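Local coordinates for flagellar brake protein YcgR (Klebsiella pneumoniae, PDB 5KEC) that binds the second messenger c-di-GMP through its PilZ domain and, as the regulator MrkH, probably activates transcription of type 3 fimbriae genes, at residues B[127-139]-B[148-160]. Numbering follows the deposited sequence.
Sequences GRHKNGENYLFDI and ALMTKTPNLKFLS
Asp138 and Met150 form an antiparallel hydrogen-bonded pair, Asp138 N giving to Met150 O at 2.9 Å and Met150 N to Asp138 O at 2.8 Å, with Ile139 and Leu149 as the adjoining non-hydrogen-bonded pair. Beyond Met150 the strands part, and the Phe137 side chain packs there on 148-160. Phe137 CB meets Leu149 CB at 3.5 Å, and ring atom CE1 lies against Thr151 CG2 at 3.4 Å; this methyl and, more distantly, Leu159 CD2 near CZ come at the ring obliquely. With its hydroxyl opposite the backbone N (chi1 180°), Thr151 turns CG2 to Phe137, and OG1 accepts from Thr153 N in an ST turn and shares a water with Leu136 O. The two strands are the hairpin 134-142/146-151 of the PilZ-type beta-barrel; Asp141 of this hairpin and Cys207 on the neighbouring strand 199-210 bind c-di-GMP in other crystals of this protein. Farther out, the type I turn from His129 to Gly132 meets the loop and 3-10 segment after strand 146-151. His129 lies between Tyr135 on one face and Phe158 on the other; the His129 and Phe158 planes are 11° apart but slid so that the rings barely overlap, and His129 CB sits over the Phe158 face, 3.8 Å from its centroid. A water in the imidazole plane links His129 NE2 to Asn155 N. Asn131 OD1 accepts from Glu133 N in an Asx turn, and a second water joins Asn131 ND2 to Asn155 ND2, which also makes a weak bond to Glu133 OE2.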
loop_
_atom_site.group_PDB
_atom_site.type_symbol
_atom_site.label_atom_id
_atom_site.label_comp_id
_atom_site.label_asym_id
_atom_site.label_seq_id
_atom_site.Cartn_x
_atom_site.Cartn_y
_atom_site.Cartn_z
ATOM N N GLY B 127 3.158 -22.959 -2.070
ATOM C CA GLY B 127 1.788 -23.114 -2.519
ATOM C C GLY B 127 1.741 -23.836 -3.851
ATOM O O GLY B 127 2.756 -24.339 -4.332
ATOM N N ARG B 128 0.552 -23.906 -4.435
ATOM C CA ARG B 128 0.397 -24.515 -5.746
ATOM C C ARG B 128 -0.303 -23.538 -6.667
ATOM O O ARG B 128 -1.222 -22.832 -6.249
ATOM C CB ARG B 128 -0.406 -25.815 -5.646
ATOM C CG ARG B 128 0.301 -26.894 -4.841
ATOM C CD ARG B 128 -0.481 -28.198 -4.819
ATOM N NE ARG B 128 0.291 -29.268 -4.192
ATOM C CZ ARG B 128 0.181 -29.617 -2.913
ATOM N NH1 ARG B 128 -0.677 -28.985 -2.120
ATOM N NH2 ARG B 128 0.926 -30.606 -2.430
ATOM N N HIS B 129 0.145 -23.483 -7.917
ATOM C CA HIS B 129 -0.539 -22.672 -8.911
ATOM C C HIS B 129 -1.882 -23.319 -9.248
ATOM O O HIS B 129 -2.219 -24.386 -8.725
ATOM C CB HIS B 129 0.330 -22.502 -10.159
ATOM C CG HIS B 129 1.510 -21.594 -9.955
ATOM N ND1 HIS B 129 1.378 -20.291 -9.535
ATOM C CD2 HIS B 129 2.837 -21.807 -10.114
ATOM C CE1 HIS B 129 2.576 -19.735 -9.440
ATOM N NE2 HIS B 129 3.478 -20.635 -9.786
ATOM N N LYS B 130 -2.650 -22.661 -10.108
ATOM C CA LYS B 130 -3.985 -23.119 -10.463
ATOM C C LYS B 130 -3.976 -24.523 -11.064
ATOM O O LYS B 130 -4.938 -25.275 -10.903
ATOM C CB LYS B 130 -4.642 -22.140 -11.440
ATOM C CG LYS B 130 -4.745 -20.711 -10.926
ATOM C CD LYS B 130 -5.556 -19.845 -11.886
ATOM C CE LYS B 130 -5.946 -18.517 -11.248
ATOM N NZ LYS B 130 -6.937 -17.759 -12.071
ATOM N N ASN B 131 -2.898 -24.869 -11.762
ATOM C CA ASN B 131 -2.795 -26.176 -12.398
ATOM C C ASN B 131 -2.196 -27.239 -11.479
ATOM O O ASN B 131 -1.860 -28.337 -11.925
ATOM C CB ASN B 131 -1.956 -26.082 -13.668
ATOM C CG ASN B 131 -0.527 -25.679 -13.381
ATOM O OD1 ASN B 131 -0.160 -25.452 -12.225
ATOM N ND2 ASN B 131 0.294 -25.595 -14.424
ATOM N N GLY B 132 -2.039 -26.908 -10.203
ATOM C CA GLY B 132 -1.543 -27.872 -9.236
ATOM C C GLY B 132 -0.031 -27.919 -9.106
ATOM O O GLY B 132 0.504 -28.637 -8.260
ATOM N N GLU B 133 0.665 -27.152 -9.939
ATOM C CA GLU B 133 2.124 -27.120 -9.878
ATOM C C GLU B 133 2.607 -26.419 -8.610
ATOM O O GLU B 133 2.105 -25.357 -8.256
ATOM C CB GLU B 133 2.699 -26.430 -11.112
ATOM C CG GLU B 133 4.208 -26.313 -11.101
ATOM C CD GLU B 133 4.760 -25.898 -12.446
ATOM O OE1 GLU B 133 4.529 -26.627 -13.433
ATOM O OE2 GLU B 133 5.418 -24.839 -12.521
ATOM N N ASN B 134 3.569 -27.032 -7.927
ATOM C CA ASN B 134 4.159 -26.453 -6.721
ATOM C C ASN B 134 5.021 -25.234 -7.047
ATOM O O ASN B 134 5.762 -25.233 -8.031
ATOM C CB ASN B 134 5.021 -27.496 -5.998
ATOM C CG ASN B 134 4.195 -28.585 -5.330
ATOM O OD1 ASN B 134 3.150 -28.313 -4.742
ATOM N ND2 ASN B 134 4.667 -29.827 -5.417
ATOM N N TYR B 135 4.911 -24.189 -6.233
ATOM C CA TYR B 135 5.865 -23.089 -6.307
ATOM C C TYR B 135 6.478 -22.802 -4.952
ATOM O O TYR B 135 5.894 -23.097 -3.909
ATOM C CB TYR B 135 5.238 -21.814 -6.874
ATOM C CG TYR B 135 4.121 -21.235 -6.040
ATOM C CD1 TYR B 135 4.378 -20.611 -4.818
ATOM C CD2 TYR B 135 2.810 -21.295 -6.481
ATOM C CE1 TYR B 135 3.351 -20.082 -4.061
ATOM C CE2 TYR B 135 1.780 -20.764 -5.738
ATOM C CZ TYR B 135 2.050 -20.159 -4.532
ATOM O OH TYR B 135 1.008 -19.639 -3.798
ATOM N N LEU B 136 7.657 -22.205 -4.985
ATOM C CA LEU B 136 8.355 -21.809 -3.775
ATOM C C LEU B 136 9.020 -20.474 -4.044
ATOM O O LEU B 136 9.619 -20.285 -5.102
ATOM C CB LEU B 136 9.407 -22.855 -3.402
ATOM C CG LEU B 136 10.274 -22.488 -2.201
ATOM C CD1 LEU B 136 9.407 -22.246 -0.986
ATOM C CD2 LEU B 136 11.298 -23.583 -1.932
ATOM N N PHE B 137 8.900 -19.543 -3.103
ATOM C CA PHE B 137 9.552 -18.248 -3.240
ATOM C C PHE B 137 10.319 -17.887 -1.977
ATOM O O PHE B 137 9.881 -18.203 -0.872
ATOM C CB PHE B 137 8.522 -17.149 -3.506
ATOM C CG PHE B 137 7.786 -17.286 -4.815
ATOM C CD1 PHE B 137 8.378 -16.895 -6.002
ATOM C CD2 PHE B 137 6.482 -17.757 -4.846
ATOM C CE1 PHE B 137 7.696 -17.005 -7.201
ATOM C CE2 PHE B 137 5.794 -17.863 -6.040
ATOM C CZ PHE B 137 6.403 -17.490 -7.219
ATOM N N ASP B 138 11.464 -17.228 -2.141
ATOM C CA ASP B 138 12.109 -16.556 -1.025
ATOM C C ASP B 138 11.348 -15.273 -0.747
ATOM O O ASP B 138 11.065 -14.500 -1.665
ATOM C CB ASP B 138 13.563 -16.211 -1.356
ATOM C CG ASP B 138 14.494 -17.397 -1.218
ATOM O OD1 ASP B 138 14.031 -18.549 -1.373
ATOM O OD2 ASP B 138 15.695 -17.174 -0.954
ATOM N N ILE B 139 11.010 -15.039 0.513
ATOM C CA ILE B 139 10.426 -13.758 0.899
ATOM C C ILE B 139 11.575 -12.796 1.193
ATOM O O ILE B 139 12.213 -12.883 2.244
ATOM C CB ILE B 139 9.518 -13.905 2.128
ATOM C CG1 ILE B 139 8.357 -14.841 1.803
ATOM C CG2 ILE B 139 8.995 -12.535 2.588
ATOM C CD1 ILE B 139 7.377 -15.009 2.939
ATOM N N ALA B 148 8.040 -8.865 -1.247
ATOM C CA ALA B 148 8.688 -9.229 -2.495
ATOM C C ALA B 148 9.118 -10.681 -2.408
ATOM O O ALA B 148 9.774 -11.087 -1.446
ATOM C CB ALA B 148 9.899 -8.333 -2.760
ATOM N N LEU B 149 8.734 -11.461 -3.411
ATOM C CA LEU B 149 9.084 -12.871 -3.470
ATOM C C LEU B 149 10.106 -13.035 -4.565
ATOM O O LEU B 149 10.059 -12.325 -5.571
ATOM C CB LEU B 149 7.846 -13.713 -3.776
ATOM C CG LEU B 149 6.642 -13.432 -2.878
ATOM C CD1 LEU B 149 5.388 -14.117 -3.407
ATOM C CD2 LEU B 149 6.930 -13.858 -1.438
ATOM N N MET B 150 11.037 -13.960 -4.376
ATOM C CA MET B 150 12.098 -14.149 -5.345
ATOM C C MET B 150 12.289 -15.613 -5.708
ATOM O O MET B 150 12.188 -16.501 -4.859
ATOM C CB MET B 150 13.402 -13.553 -4.810
ATOM C CG MET B 150 14.593 -13.708 -5.732
ATOM S SD MET B 150 15.923 -12.562 -5.290
ATOM C CE MET B 150 15.130 -10.997 -5.662
ATOM N N THR B 151 12.553 -15.857 -6.985
ATOM C CA THR B 151 12.848 -17.197 -7.463
ATOM C C THR B 151 13.628 -17.110 -8.766
ATOM O O THR B 151 13.536 -16.118 -9.489
ATOM C CB THR B 151 11.559 -18.011 -7.697
ATOM O OG1 THR B 151 11.906 -19.313 -8.169
ATOM C CG2 THR B 151 10.676 -17.331 -8.734
ATOM N N LYS B 152 14.392 -18.149 -9.072
ATOM C CA LYS B 152 15.115 -18.189 -10.337
ATOM C C LYS B 152 14.302 -18.914 -11.402
ATOM O O LYS B 152 14.625 -18.855 -12.592
ATOM C CB LYS B 152 16.492 -18.834 -10.148
ATOM C CG LYS B 152 17.354 -18.099 -9.127
ATOM C CD LYS B 152 18.634 -18.856 -8.790
ATOM C CE LYS B 152 19.592 -18.873 -9.962
ATOM N NZ LYS B 152 19.884 -17.497 -10.445
ATOM N N THR B 153 13.233 -19.579 -10.973
ATOM C CA THR B 153 12.406 -20.367 -11.885
ATOM C C THR B 153 10.918 -20.064 -11.728
ATOM O O THR B 153 10.144 -20.918 -11.300
ATOM C CB THR B 153 12.623 -21.876 -11.677
ATOM O OG1 THR B 153 12.454 -22.197 -10.290
ATOM C CG2 THR B 153 14.021 -22.282 -12.113
ATOM N N PRO B 154 10.510 -18.838 -12.076
ATOM C CA PRO B 154 9.094 -18.482 -11.961
ATOM C C PRO B 154 8.238 -19.165 -13.028
ATOM O O PRO B 154 8.726 -19.458 -14.126
ATOM C CB PRO B 154 9.098 -16.971 -12.194
ATOM C CG PRO B 154 10.297 -16.735 -13.072
ATOM C CD PRO B 154 11.330 -17.726 -12.592
ATOM N N ASN B 155 6.983 -19.433 -12.688
ATOM C CA ASN B 155 5.994 -19.850 -13.668
ATOM C C ASN B 155 5.262 -18.589 -14.114
ATOM O O ASN B 155 4.227 -18.220 -13.551
ATOM C CB ASN B 155 5.016 -20.847 -13.050
ATOM C CG ASN B 155 4.285 -21.673 -14.094
ATOM O OD1 ASN B 155 4.110 -21.240 -15.236
ATOM N ND2 ASN B 155 3.862 -22.873 -13.710
ATOM N N LEU B 156 5.812 -17.921 -15.123
ATOM C CA LEU B 156 5.394 -16.560 -15.442
ATOM C C LEU B 156 3.915 -16.378 -15.774
ATOM O O LEU B 156 3.332 -15.334 -15.473
ATOM C CB LEU B 156 6.277 -15.977 -16.548
ATOM C CG LEU B 156 7.696 -15.646 -16.087
ATOM C CD1 LEU B 156 8.556 -15.180 -17.258
ATOM C CD2 LEU B 156 7.656 -14.593 -14.995
ATOM N N LYS B 157 3.301 -17.382 -16.390
ATOM C CA LYS B 157 1.916 -17.233 -16.810
ATOM C C LYS B 157 0.954 -17.101 -15.626
ATOM O O LYS B 157 -0.178 -16.653 -15.787
ATOM C CB LYS B 157 1.497 -18.376 -17.729
ATOM C CG LYS B 157 1.421 -19.731 -17.064
ATOM C CD LYS B 157 1.031 -20.781 -18.084
ATOM C CE LYS B 157 0.881 -22.151 -17.450
ATOM N NZ LYS B 157 0.382 -23.145 -18.446
ATOM N N PHE B 158 1.406 -17.475 -14.433
ATOM C CA PHE B 158 0.568 -17.347 -13.241
ATOM C C PHE B 158 0.903 -16.098 -12.444
ATOM O O PHE B 158 0.360 -15.875 -11.359
ATOM C CB PHE B 158 0.705 -18.580 -12.358
ATOM C CG PHE B 158 0.149 -19.819 -12.980
ATOM C CD1 PHE B 158 0.988 -20.825 -13.425
ATOM C CD2 PHE B 158 -1.216 -19.967 -13.144
ATOM C CE1 PHE B 158 0.468 -21.967 -14.010
ATOM C CE2 PHE B 158 -1.734 -21.103 -13.728
ATOM C CZ PHE B 158 -0.891 -22.102 -14.161
ATOM N N LEU B 159 1.798 -15.286 -12.997
ATOM C CA LEU B 159 2.322 -14.129 -12.295
ATOM C C LEU B 159 2.087 -12.836 -13.065
ATOM O O LEU B 159 2.869 -11.893 -12.961
ATOM C CB LEU B 159 3.817 -14.316 -12.038
ATOM C CG LEU B 159 4.187 -15.603 -11.302
ATOM C CD1 LEU B 159 5.695 -15.753 -11.186
ATOM C CD2 LEU B 159 3.536 -15.628 -9.928
ATOM N N SER B 160 1.011 -12.789 -13.840
ATOM C CA SER B 160 0.681 -11.574 -14.575
ATOM C C SER B 160 0.125 -10.524 -13.621
ATOM O O SER B 160 -0.296 -10.846 -12.512
ATOM C CB SER B 160 -0.322 -11.870 -15.689
ATOM O OG SER B 160 -1.614 -12.133 -15.168
HETATM O O HOH W 1 6.349 -19.580 -9.644
HETATM O O HOH W 2 2.949 -25.309 -14.810
HETATM O O HOH W 3 12.066 -21.378 -6.216
#